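Local coordinates for SusD homolog (Bacteroides thetaiotaomicron, PDB 3SGH), which probably binds glycans at the cell surface as a SusD-like outer-membrane lipoprotein, handing them on for import, at residues 84-88 and 105-109; 174-178 and 225-231; 340-344 and 394-399; 452-458 and 483-489. All coordinates share one frame; numbering follows the deposited sequence.

Contact 1: residues 84-88 and 105-109; sequences IYPSF and AQLTR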
# COMPACT_ATOMS: atom_id res chain seq x y z
N ILE A 84 -11.20 9.02 -10.16
CA ILE A 84 -12.02 7.95 -10.69
C ILE A 84 -13.33 8.47 -11.28
O ILE A 84 -13.78 7.96 -12.31
CB ILE A 84 -12.31 6.88 -9.61
CG1 ILE A 84 -10.97 6.23 -9.17
CG2 ILE A 84 -13.33 5.85 -10.13
CD1 ILE A 84 -10.11 5.62 -10.36
N TYR A 85 -13.92 9.48 -10.65
CA TYR A 85 -15.23 9.99 -11.12
C TYR A 85 -15.14 11.45 -11.48
O TYR A 85 -14.43 12.19 -10.79
CB TYR A 85 -16.28 9.80 -10.02
CG TYR A 85 -16.41 8.41 -9.49
CD1 TYR A 85 -17.13 7.43 -10.18
CD2 TYR A 85 -15.88 8.08 -8.25
CE1 TYR A 85 -17.25 6.15 -9.66
CE2 TYR A 85 -16.03 6.77 -7.73
CZ TYR A 85 -16.71 5.84 -8.44
OH TYR A 85 -16.81 4.57 -7.93
N PRO A 86 -15.86 11.90 -12.54
CA PRO A 86 -16.85 11.14 -13.33
C PRO A 86 -16.28 10.31 -14.48
O PRO A 86 -17.04 9.71 -15.22
CB PRO A 86 -17.78 12.26 -13.88
CG PRO A 86 -16.88 13.43 -14.06
CD PRO A 86 -15.92 13.36 -12.87
N SER A 87 -14.97 10.24 -14.63
CA SER A 87 -14.42 9.57 -15.81
C SER A 87 -14.91 8.14 -15.95
O SER A 87 -15.14 7.72 -17.06
CB SER A 87 -12.90 9.62 -15.83
OG SER A 87 -12.49 10.97 -15.90
N PHE A 88 -15.05 7.40 -14.84
CA PHE A 88 -15.51 6.03 -14.93
C PHE A 88 -16.85 5.93 -15.69
O PHE A 88 -17.03 5.07 -16.59
CB PHE A 88 -15.70 5.34 -13.56
CG PHE A 88 -16.27 4.00 -13.71
CD1 PHE A 88 -15.49 3.00 -14.23
CD2 PHE A 88 -17.60 3.75 -13.47
CE1 PHE A 88 -16.02 1.75 -14.47
CE2 PHE A 88 -18.15 2.52 -13.71
CZ PHE A 88 -17.35 1.51 -14.23
N ALA A 105 -11.09 0.82 -17.41
CA ALA A 105 -11.79 1.76 -16.52
C ALA A 105 -12.29 1.02 -15.27
O ALA A 105 -12.15 1.51 -14.16
CB ALA A 105 -12.94 2.46 -17.26
N GLN A 106 -12.76 -0.20 -15.45
CA GLN A 106 -13.18 -1.05 -14.34
C GLN A 106 -12.02 -1.41 -13.42
O GLN A 106 -12.13 -1.31 -12.20
CB GLN A 106 -13.78 -2.34 -14.89
CG GLN A 106 -15.17 -2.19 -15.40
CD GLN A 106 -15.82 -3.54 -15.63
OE1 GLN A 106 -15.29 -4.38 -16.36
NE2 GLN A 106 -16.95 -3.76 -14.99
N LEU A 107 -10.94 -1.86 -14.03
CA LEU A 107 -9.73 -2.22 -13.26
C LEU A 107 -9.19 -1.02 -12.45
O LEU A 107 -8.81 -1.15 -11.29
CB LEU A 107 -8.67 -2.76 -14.19
CG LEU A 107 -7.31 -3.09 -13.56
CD1 LEU A 107 -7.42 -4.18 -12.49
CD2 LEU A 107 -6.34 -3.51 -14.73
N THR A 108 -9.16 0.13 -13.07
CA THR A 108 -8.63 1.33 -12.46
C THR A 108 -9.52 1.83 -11.32
O THR A 108 -8.99 2.22 -10.25
CB THR A 108 -8.33 2.41 -13.52
OG1 THR A 108 -7.49 1.87 -14.56
CG2 THR A 108 -7.60 3.60 -12.88
N ARG A 109 -10.83 1.79 -11.52
CA ARG A 109 -11.80 2.07 -10.46
C ARG A 109 -11.64 1.12 -9.30
O ARG A 109 -11.56 1.54 -8.18
CB ARG A 109 -13.21 1.94 -11.00
CG ARG A 109 -14.33 2.32 -10.03
CD ARG A 109 -15.63 2.10 -10.68
NE ARG A 109 -16.74 2.42 -9.79
CZ ARG A 109 -17.94 1.87 -9.84
NH1 ARG A 109 -18.21 0.85 -10.67
NH2 ARG A 109 -18.86 2.30 -8.99
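Y85 and R109 meet in a side-on grip, two nitrogens of the guanidinium sharing one phenol oxygen. R109 NE gives Y85 OH the shorter and straighter bond (2.8 Å, 162°), and NH2 adds a more bent one at 3.2 Å. The oxygen lies in the guanidinium plane, whereas the tyrosine ring stands nearly upright to it, the planes 83° apart. Stacking holds the same arginine from another side: its guanidinium lies almost flat on F88, an off-centre cation-pi pair with centres 4.4 Å apart, and R109 CD makes a CH-pi contact over the middle of the ring, 3.6 Å from its centroid. The extended chain of R109, with CG trans to the backbone N (chi1 -174°), carries it across the ring to the phenol. Apolar packing completes the join, I84 CG2 resting on R109 CG (3.7 Å) and F88 CD1 on A105 CB. Replacing R109 by a leucine would probably leave the phenol oxygen of Y85 without these two donors and the F88 face without its flat cover. The contact ties the turn between helices 75-84 and 87-95 to helix 100-120, with M24 of helix 17-24 packed on I84, F88 and T108, and Q106 bonded to N153 of helix 140-162.

Contact 2: residues 174-178 and 225-231; sequences DQFYK and DSSYDTT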
# COMPACT_ATOMS: atom_id res chain seq x y z
N ASP A 174 -1.22 4.35 -22.50
CA ASP A 174 -0.79 3.44 -21.44
C ASP A 174 0.71 3.53 -21.18
O ASP A 174 1.49 2.81 -21.80
CB ASP A 174 -1.16 2.02 -21.84
CG ASP A 174 -0.71 0.96 -20.84
OD1 ASP A 174 -0.33 1.30 -19.66
OD2 ASP A 174 -0.78 -0.24 -21.24
N GLN A 175 1.09 4.34 -20.19
CA GLN A 175 2.49 4.45 -19.77
C GLN A 175 3.00 3.28 -18.92
O GLN A 175 4.20 3.20 -18.63
CB GLN A 175 2.72 5.75 -19.00
CG GLN A 175 2.06 5.88 -17.62
CD GLN A 175 0.71 6.56 -17.62
OE1 GLN A 175 -0.07 6.43 -18.58
NE2 GLN A 175 0.40 7.26 -16.52
N PHE A 176 2.09 2.41 -18.49
CA PHE A 176 2.46 1.27 -17.62
C PHE A 176 2.99 0.11 -18.45
O PHE A 176 4.12 -0.38 -18.22
CB PHE A 176 1.24 0.87 -16.78
CG PHE A 176 0.71 2.02 -15.96
CD1 PHE A 176 1.24 2.31 -14.70
CD2 PHE A 176 -0.25 2.85 -16.48
CE1 PHE A 176 0.78 3.38 -13.97
CE2 PHE A 176 -0.70 3.95 -15.76
CZ PHE A 176 -0.20 4.21 -14.50
N TYR A 177 2.19 -0.30 -19.43
CA TYR A 177 2.50 -1.46 -20.27
C TYR A 177 2.35 -1.26 -21.77
O TYR A 177 2.39 -2.24 -22.53
CB TYR A 177 1.60 -2.58 -19.83
CG TYR A 177 1.78 -3.07 -18.39
CD1 TYR A 177 3.03 -3.46 -17.90
CD2 TYR A 177 0.68 -3.25 -17.57
CE1 TYR A 177 3.19 -3.97 -16.61
CE2 TYR A 177 0.83 -3.77 -16.25
CZ TYR A 177 2.08 -4.15 -15.80
OH TYR A 177 2.18 -4.67 -14.53
N LYS A 178 2.16 -0.02 -22.22
CA LYS A 178 2.15 0.32 -23.66
C LYS A 178 1.12 -0.50 -24.45
O LYS A 178 1.33 -0.86 -25.63
CB LYS A 178 3.55 0.15 -24.23
CG LYS A 178 4.62 1.03 -23.54
CD LYS A 178 6.00 0.89 -24.26
CE LYS A 178 6.95 2.13 -24.05
NZ LYS A 178 7.31 2.40 -22.60
N ASP A 225 7.32 -7.91 -15.45
CA ASP A 225 5.90 -7.81 -15.25
C ASP A 225 5.47 -6.64 -14.33
O ASP A 225 4.29 -6.25 -14.30
CB ASP A 225 5.37 -9.11 -14.63
CG ASP A 225 5.54 -10.33 -15.55
OD1 ASP A 225 5.66 -10.16 -16.76
OD2 ASP A 225 5.53 -11.49 -15.04
N SER A 226 6.41 -6.12 -13.55
CA SER A 226 6.12 -5.10 -12.57
C SER A 226 5.57 -3.85 -13.23
O SER A 226 5.96 -3.51 -14.34
CB SER A 226 7.39 -4.74 -11.79
OG SER A 226 7.83 -5.90 -11.02
N SER A 227 4.69 -3.15 -12.52
CA SER A 227 4.07 -1.93 -13.01
C SER A 227 4.66 -0.70 -12.37
O SER A 227 4.67 -0.58 -11.11
CB SER A 227 2.56 -1.94 -12.71
OG SER A 227 1.98 -0.73 -13.14
N TYR A 228 5.08 0.22 -13.24
CA TYR A 228 5.53 1.58 -12.87
C TYR A 228 4.81 2.67 -13.70
O TYR A 228 4.47 2.45 -14.85
CB TYR A 228 6.99 1.73 -13.15
CG TYR A 228 7.94 0.91 -12.32
CD1 TYR A 228 8.24 -0.39 -12.68
CD2 TYR A 228 8.61 1.46 -11.24
CE1 TYR A 228 9.13 -1.17 -11.93
CE2 TYR A 228 9.56 0.73 -10.53
CZ TYR A 228 9.80 -0.59 -10.88
OH TYR A 228 10.71 -1.35 -10.18
N ASP A 229 4.60 3.84 -13.10
CA ASP A 229 3.99 4.96 -13.83
C ASP A 229 5.16 5.63 -14.55
O ASP A 229 5.81 6.52 -14.02
CB ASP A 229 3.25 5.91 -12.87
CG ASP A 229 2.41 6.96 -13.59
OD1 ASP A 229 2.74 7.28 -14.77
OD2 ASP A 229 1.47 7.47 -12.96
N THR A 230 5.46 5.14 -15.74
CA THR A 230 6.74 5.45 -16.36
C THR A 230 6.92 6.93 -16.71
O THR A 230 8.08 7.39 -16.85
CB THR A 230 7.02 4.61 -17.63
OG1 THR A 230 6.11 4.97 -18.66
CG2 THR A 230 6.97 3.06 -17.32
N THR A 231 5.81 7.63 -16.93
CA THR A 231 5.85 9.07 -17.23
C THR A 231 5.54 9.94 -16.02
O THR A 231 5.40 11.15 -16.13
CB THR A 231 4.85 9.37 -18.31
OG1 THR A 231 3.56 8.99 -17.87
CG2 THR A 231 5.21 8.59 -19.63
O HOH W 1 5.55 -0.82 -16.05
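An Asx turn shapes the loop that delivers Q175, F176 and Y177 to the segment around strand 227-229: D174 OD1 accepts from the backbone N of both F176 and Y177, reached from one face of its carboxylate. Q175 takes hold with backbone and side chain. T230 OG1 donates to Q175 O at 2.6 Å, in the carbonyl plane on a lone pair, while Q175 NE2 gives a fairly straight bond (161°) to D229 OD1, 2.9 Å away and met from above the carboxylate plane. A bend at chi2 (-94°) turns the amide onto that oxygen, which also receives the backbone N of G233. A leucine in place of Q175 would probably leave D229 OD1 without its amide donor across the contact. The strand pairs antiparallel with strand 314-317, forming a two-stranded sheet in a largely helical SusD-like fold, and F176, which also packs on V316 of that partner strand, brings CD1 to 3.2 Å from Y228 O and CE1 to 3.7 Å from D229 CB. Farther along, Y177 OH donates to D225 O (2.6 Å), nearly in line with the carbonyl bond. Between the two backbones a water donates to F176 O and S226 O and accepts from Y228 N.

Contact 3: residues 340-344 and 394-399; sequences AKTFY and TIKWED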
# COMPACT_ATOMS: atom_id res chain seq x y z
N ALA A 340 5.27 -22.83 0.36
CA ALA A 340 5.63 -21.54 0.97
C ALA A 340 7.10 -21.18 0.79
O ALA A 340 7.43 -20.06 0.42
CB ALA A 340 5.27 -21.50 2.44
N LYS A 341 7.99 -22.13 1.08
CA LYS A 341 9.42 -21.89 0.93
C LYS A 341 9.75 -21.43 -0.49
O LYS A 341 10.53 -20.49 -0.67
CB LYS A 341 10.26 -23.14 1.28
CG LYS A 341 11.77 -22.90 1.12
CD LYS A 341 12.61 -24.16 1.49
CE LYS A 341 14.14 -23.86 1.31
NZ LYS A 341 14.98 -25.09 1.49
N THR A 342 9.20 -22.10 -1.49
CA THR A 342 9.53 -21.82 -2.87
C THR A 342 9.11 -20.39 -3.21
O THR A 342 9.91 -19.60 -3.76
CB THR A 342 8.80 -22.83 -3.84
OG1 THR A 342 9.27 -24.17 -3.57
CG2 THR A 342 9.07 -22.41 -5.33
N PHE A 343 7.92 -20.01 -2.80
CA PHE A 343 7.44 -18.66 -3.07
C PHE A 343 8.16 -17.58 -2.26
O PHE A 343 8.45 -16.49 -2.79
CB PHE A 343 5.92 -18.55 -2.94
CG PHE A 343 5.16 -19.25 -4.04
CD1 PHE A 343 5.36 -18.91 -5.37
CD2 PHE A 343 4.22 -20.23 -3.73
CE1 PHE A 343 4.65 -19.55 -6.39
CE2 PHE A 343 3.49 -20.85 -4.75
CZ PHE A 343 3.72 -20.51 -6.07
N TYR A 344 8.49 -17.89 -1.00
CA TYR A 344 9.30 -16.98 -0.18
C TYR A 344 10.64 -16.65 -0.83
O TYR A 344 10.99 -15.46 -1.01
CB TYR A 344 9.49 -17.59 1.20
CG TYR A 344 10.39 -16.83 2.13
CD1 TYR A 344 9.93 -15.71 2.80
CD2 TYR A 344 11.69 -17.28 2.39
CE1 TYR A 344 10.72 -15.04 3.69
CE2 TYR A 344 12.50 -16.60 3.29
CZ TYR A 344 12.02 -15.48 3.94
OH TYR A 344 12.81 -14.80 4.83
N THR A 394 14.31 -14.12 11.74
CA THR A 394 15.49 -14.23 10.92
C THR A 394 15.11 -14.50 9.47
O THR A 394 13.96 -14.80 9.17
CB THR A 394 16.40 -15.39 11.45
OG1 THR A 394 15.64 -16.60 11.49
CG2 THR A 394 16.91 -15.04 12.85
N ILE A 395 16.08 -14.42 8.56
CA ILE A 395 15.79 -14.50 7.13
C ILE A 395 15.65 -15.91 6.57
O ILE A 395 14.67 -16.21 5.87
CB ILE A 395 16.91 -13.80 6.33
CG1 ILE A 395 17.05 -12.31 6.74
CG2 ILE A 395 16.66 -13.95 4.77
CD1 ILE A 395 18.45 -11.76 6.50
N LYS A 396 16.62 -16.77 6.88
CA LYS A 396 16.63 -18.14 6.32
C LYS A 396 15.35 -18.87 6.65
O LYS A 396 14.91 -18.89 7.80
CB LYS A 396 17.81 -18.96 6.86
CG LYS A 396 17.95 -20.39 6.28
CD LYS A 396 18.39 -21.37 7.37
CE LYS A 396 19.15 -22.58 6.83
NZ LYS A 396 18.47 -23.26 5.67
N TRP A 397 14.76 -19.48 5.63
CA TRP A 397 13.56 -20.28 5.79
C TRP A 397 13.83 -21.49 6.68
O TRP A 397 14.86 -22.17 6.53
CB TRP A 397 13.02 -20.76 4.46
CG TRP A 397 11.68 -21.38 4.64
CD1 TRP A 397 11.40 -22.70 4.78
CD2 TRP A 397 10.45 -20.68 4.78
NE1 TRP A 397 10.05 -22.87 4.98
CE2 TRP A 397 9.45 -21.64 4.97
CE3 TRP A 397 10.08 -19.34 4.73
CZ2 TRP A 397 8.13 -21.30 5.14
CZ3 TRP A 397 8.78 -19.01 4.89
CH2 TRP A 397 7.81 -19.97 5.09
N GLU A 398 12.92 -21.71 7.62
CA GLU A 398 12.98 -22.83 8.55
C GLU A 398 11.71 -23.67 8.41
O GLU A 398 10.64 -23.23 8.80
CB GLU A 398 13.12 -22.28 9.96
CG GLU A 398 14.28 -21.30 10.13
CD GLU A 398 14.58 -20.97 11.57
OE1 GLU A 398 13.63 -20.57 12.28
OE2 GLU A 398 15.76 -21.07 11.97
N ASP A 399 11.84 -24.88 7.87
CA ASP A 399 10.69 -25.76 7.62
C ASP A 399 9.97 -26.16 8.92
O ASP A 399 8.77 -26.42 8.93
CB ASP A 399 11.14 -27.03 6.87
CG ASP A 399 11.19 -26.85 5.32
OD1 ASP A 399 10.60 -25.89 4.75
OD2 ASP A 399 11.82 -27.72 4.66
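A340 begins the contact by setting its CB 3.9 Å from W397 CZ2, at the six-membered end of the indole. One residue on, K341 lays the start of its side chain over the indole face. Its CB makes a CH-pi contact 3.8 Å from the centroid of the five-membered ring, and its CG lies 3.7 Å from W397 CD1. The lysine is stretched out to its end, all its torsions trans, so that the aliphatic part covers the indole and the ammonium continues past it; K341 NZ stays 5.2 Å from D399 OD2, an opposite charge nearby but not in contact. D399 OD1 lies at the indole edge and accepts a weak bond from W397 NE1. A helical turn after A340, Y344 reaches W397 from another direction: W397 CE3 sits over one face of the phenol ring, displaced toward its rim, 3.5 Å from Y344 CD2, with the ring planes inclined at 50°. The phenol then extends past the tryptophan, and Y344 OH donates to I395 O at 2.6 Å, in the carbonyl plane on a lone pair. Thus the loop 394-399 is fastened to helix 340-354, with W397 and Y344 also touching R409 of helix 403-417, and Y344 packing on F324 of helix 319-331.

Contact 4: residues 452-458 and 483-489; sequences RGQRRLR and DSNGTDL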
# COMPACT_ATOMS: atom_id res chain seq x y z
N ARG A 452 -1.91 -1.03 18.93
CA ARG A 452 -2.60 -1.38 17.69
C ARG A 452 -2.60 -0.26 16.66
O ARG A 452 -2.88 -0.52 15.48
CB ARG A 452 -4.04 -1.79 18.01
CG ARG A 452 -4.05 -2.96 19.05
CD ARG A 452 -5.40 -3.50 19.31
NE ARG A 452 -5.98 -4.20 18.18
CZ ARG A 452 -7.09 -3.83 17.51
NH1 ARG A 452 -7.76 -2.73 17.82
NH2 ARG A 452 -7.54 -4.59 16.54
N GLY A 453 -2.34 0.96 17.13
CA GLY A 453 -2.26 2.12 16.27
C GLY A 453 -3.63 2.60 15.76
O GLY A 453 -4.69 2.16 16.25
N GLN A 454 -3.59 3.48 14.77
CA GLN A 454 -4.79 3.94 14.08
C GLN A 454 -5.31 2.80 13.24
O GLN A 454 -4.54 2.09 12.64
CB GLN A 454 -4.49 5.17 13.21
CG GLN A 454 -5.74 5.68 12.49
CD GLN A 454 -5.70 7.16 12.14
OE1 GLN A 454 -4.86 7.93 12.67
NE2 GLN A 454 -6.64 7.60 11.27
N ARG A 455 -6.62 2.59 13.22
CA ARG A 455 -7.20 1.39 12.63
C ARG A 455 -7.89 1.67 11.27
O ARG A 455 -8.07 0.75 10.47
CB ARG A 455 -8.13 0.75 13.62
CG ARG A 455 -7.50 0.42 14.95
CD ARG A 455 -6.25 -0.48 14.88
NE ARG A 455 -6.55 -1.81 14.33
CZ ARG A 455 -5.66 -2.78 14.11
NH1 ARG A 455 -4.37 -2.60 14.34
NH2 ARG A 455 -6.05 -3.97 13.64
N ARG A 456 -8.24 2.93 11.04
CA ARG A 456 -8.91 3.39 9.82
C ARG A 456 -8.91 4.92 9.73
O ARG A 456 -8.68 5.61 10.72
CB ARG A 456 -10.37 2.92 9.77
CG ARG A 456 -11.31 3.56 10.75
CD ARG A 456 -12.68 2.95 10.75
NE ARG A 456 -13.50 3.53 9.69
CZ ARG A 456 -14.22 4.65 9.82
NH1 ARG A 456 -14.18 5.35 10.96
NH2 ARG A 456 -14.95 5.09 8.80
N LEU A 457 -9.18 5.43 8.53
CA LEU A 457 -9.55 6.84 8.38
C LEU A 457 -11.07 6.95 8.55
O LEU A 457 -11.79 5.99 8.36
CB LEU A 457 -9.11 7.35 7.00
CG LEU A 457 -7.66 7.84 6.91
CD1 LEU A 457 -6.64 6.84 7.45
CD2 LEU A 457 -7.35 8.23 5.45
N ARG A 458 -11.54 8.15 8.90
CA ARG A 458 -12.93 8.42 9.13
C ARG A 458 -13.60 8.90 7.84
O ARG A 458 -12.92 9.31 6.89
CB ARG A 458 -13.09 9.48 10.22
CG ARG A 458 -12.68 9.00 11.60
CD ARG A 458 -12.80 10.10 12.67
NE ARG A 458 -11.74 11.10 12.46
CZ ARG A 458 -11.90 12.28 11.87
NH1 ARG A 458 -13.09 12.67 11.44
NH2 ARG A 458 -10.86 13.08 11.69
N ASP A 483 -17.80 6.12 13.99
CA ASP A 483 -16.89 6.64 12.96
C ASP A 483 -15.65 7.24 13.64
O ASP A 483 -15.53 8.45 13.80
CB ASP A 483 -17.62 7.68 12.09
CG ASP A 483 -16.77 8.23 10.93
OD1 ASP A 483 -15.79 7.56 10.52
OD2 ASP A 483 -17.10 9.37 10.44
N SER A 484 -14.76 6.36 14.05
CA SER A 484 -13.56 6.65 14.80
C SER A 484 -12.30 6.20 14.09
O SER A 484 -12.32 5.16 13.39
CB SER A 484 -13.64 5.87 16.13
OG SER A 484 -12.46 5.99 16.88
N ASN A 485 -11.20 6.90 14.35
CA ASN A 485 -9.86 6.45 13.93
C ASN A 485 -9.50 5.07 14.50
O ASN A 485 -8.66 4.36 13.96
CB ASN A 485 -8.77 7.42 14.42
CG ASN A 485 -8.80 8.77 13.72
OD1 ASN A 485 -9.67 9.04 12.86
ND2 ASN A 485 -7.87 9.64 14.11
N GLY A 486 -10.08 4.72 15.64
CA GLY A 486 -9.73 3.48 16.34
C GLY A 486 -10.66 2.28 16.08
O GLY A 486 -10.44 1.19 16.64
N THR A 487 -11.68 2.49 15.25
CA THR A 487 -12.61 1.46 14.81
C THR A 487 -12.00 0.58 13.74
O THR A 487 -11.46 1.06 12.79
CB THR A 487 -13.93 2.07 14.31
OG1 THR A 487 -14.62 2.65 15.44
CG2 THR A 487 -14.88 1.04 13.72
N ASP A 488 -12.12 -0.73 13.95
CA ASP A 488 -11.62 -1.71 13.02
C ASP A 488 -12.48 -1.88 11.79
O ASP A 488 -13.71 -1.88 11.84
CB ASP A 488 -11.38 -3.04 13.73
CG ASP A 488 -9.96 -3.15 14.34
OD1 ASP A 488 -8.95 -2.91 13.62
OD2 ASP A 488 -9.89 -3.48 15.56
N LEU A 489 -11.78 -2.04 10.67
CA LEU A 489 -12.39 -2.47 9.42
C LEU A 489 -12.81 -3.95 9.42
O LEU A 489 -12.35 -4.76 10.22
CB LEU A 489 -11.45 -2.15 8.28
CG LEU A 489 -11.14 -0.66 8.13
CD1 LEU A 489 -10.33 -0.38 6.87
CD2 LEU A 489 -12.44 0.20 8.10
O HOH W 2 -7.95 10.21 10.82
O HOH W 3 -8.94 -1.88 10.96
O HOH W 4 -8.47 12.48 13.44
O HOH W 5 -15.80 11.66 11.25
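D488 OD1 accepts from R455 NE at 2.7 Å and from R455 NH2 in a side-on salt bridge, and a water donates to it as well. The second carboxylate oxygen, D488 OD2, is gripped end-on by R452, whose NH2 lies 2.8 Å away and whose NH1 makes a longer bond. Both arginines approach on the syn side with the oxygen in their own guanidinium planes, although the R455 plane stands 86° from the carboxylate. R455 NH1 also donates to R452 O, which helps fix the rotation of its guanidinium. D483 OD1 is held similarly: it offers its anti lone pair to R456 NH1 at 2.8 Å, with NH2 beside it, and the same NH1 reaches S484 O from above the carbonyl plane. R456 NH2 has a further acceptor in Q120 O, and D483 OD2 bonds to Y464. N485 O takes the backbone N of R455 (2.8 Å) and, less directly, that of R456. On its side chain, OD1 accepts from R458 NE at 2.9 Å, while the amide stacks on that of Q454, planes 10° apart. S484 to T487 form a type I turn, with S484 OG receiving G486 N in an ST turn and also bonded to D447. The two loops, after helices 424-432 and 468-477, are thus clasped together; R455 packs on F429 and L489 on R430 of helix 424-432, while L457 bonds through its backbone to L119 of helix 100-120.

Overall arrangement
The four contacts follow one another in series along the chain, each closing before the next opens, and none touches another. Contacts 1 and 2 are the nearest pair, centres about 18 Å apart and nearest atoms about 7 Å; helix 181-198 packs against segments of both. Helix 100-120 is common to contacts 1 and 4, whose centres lie about 27 Å apart, since it carries 105-109 and also meets 452-458. Contact 3 lies about 38 Å from contact 1 between centres, on the opposite side of the chain's centre; contacts 2 and 4, about 33 Å apart between centres, likewise lie on opposite sides. Loops and turns are thus joined to helices, to a short strand or to one another around a mainly helical SusD-like fold.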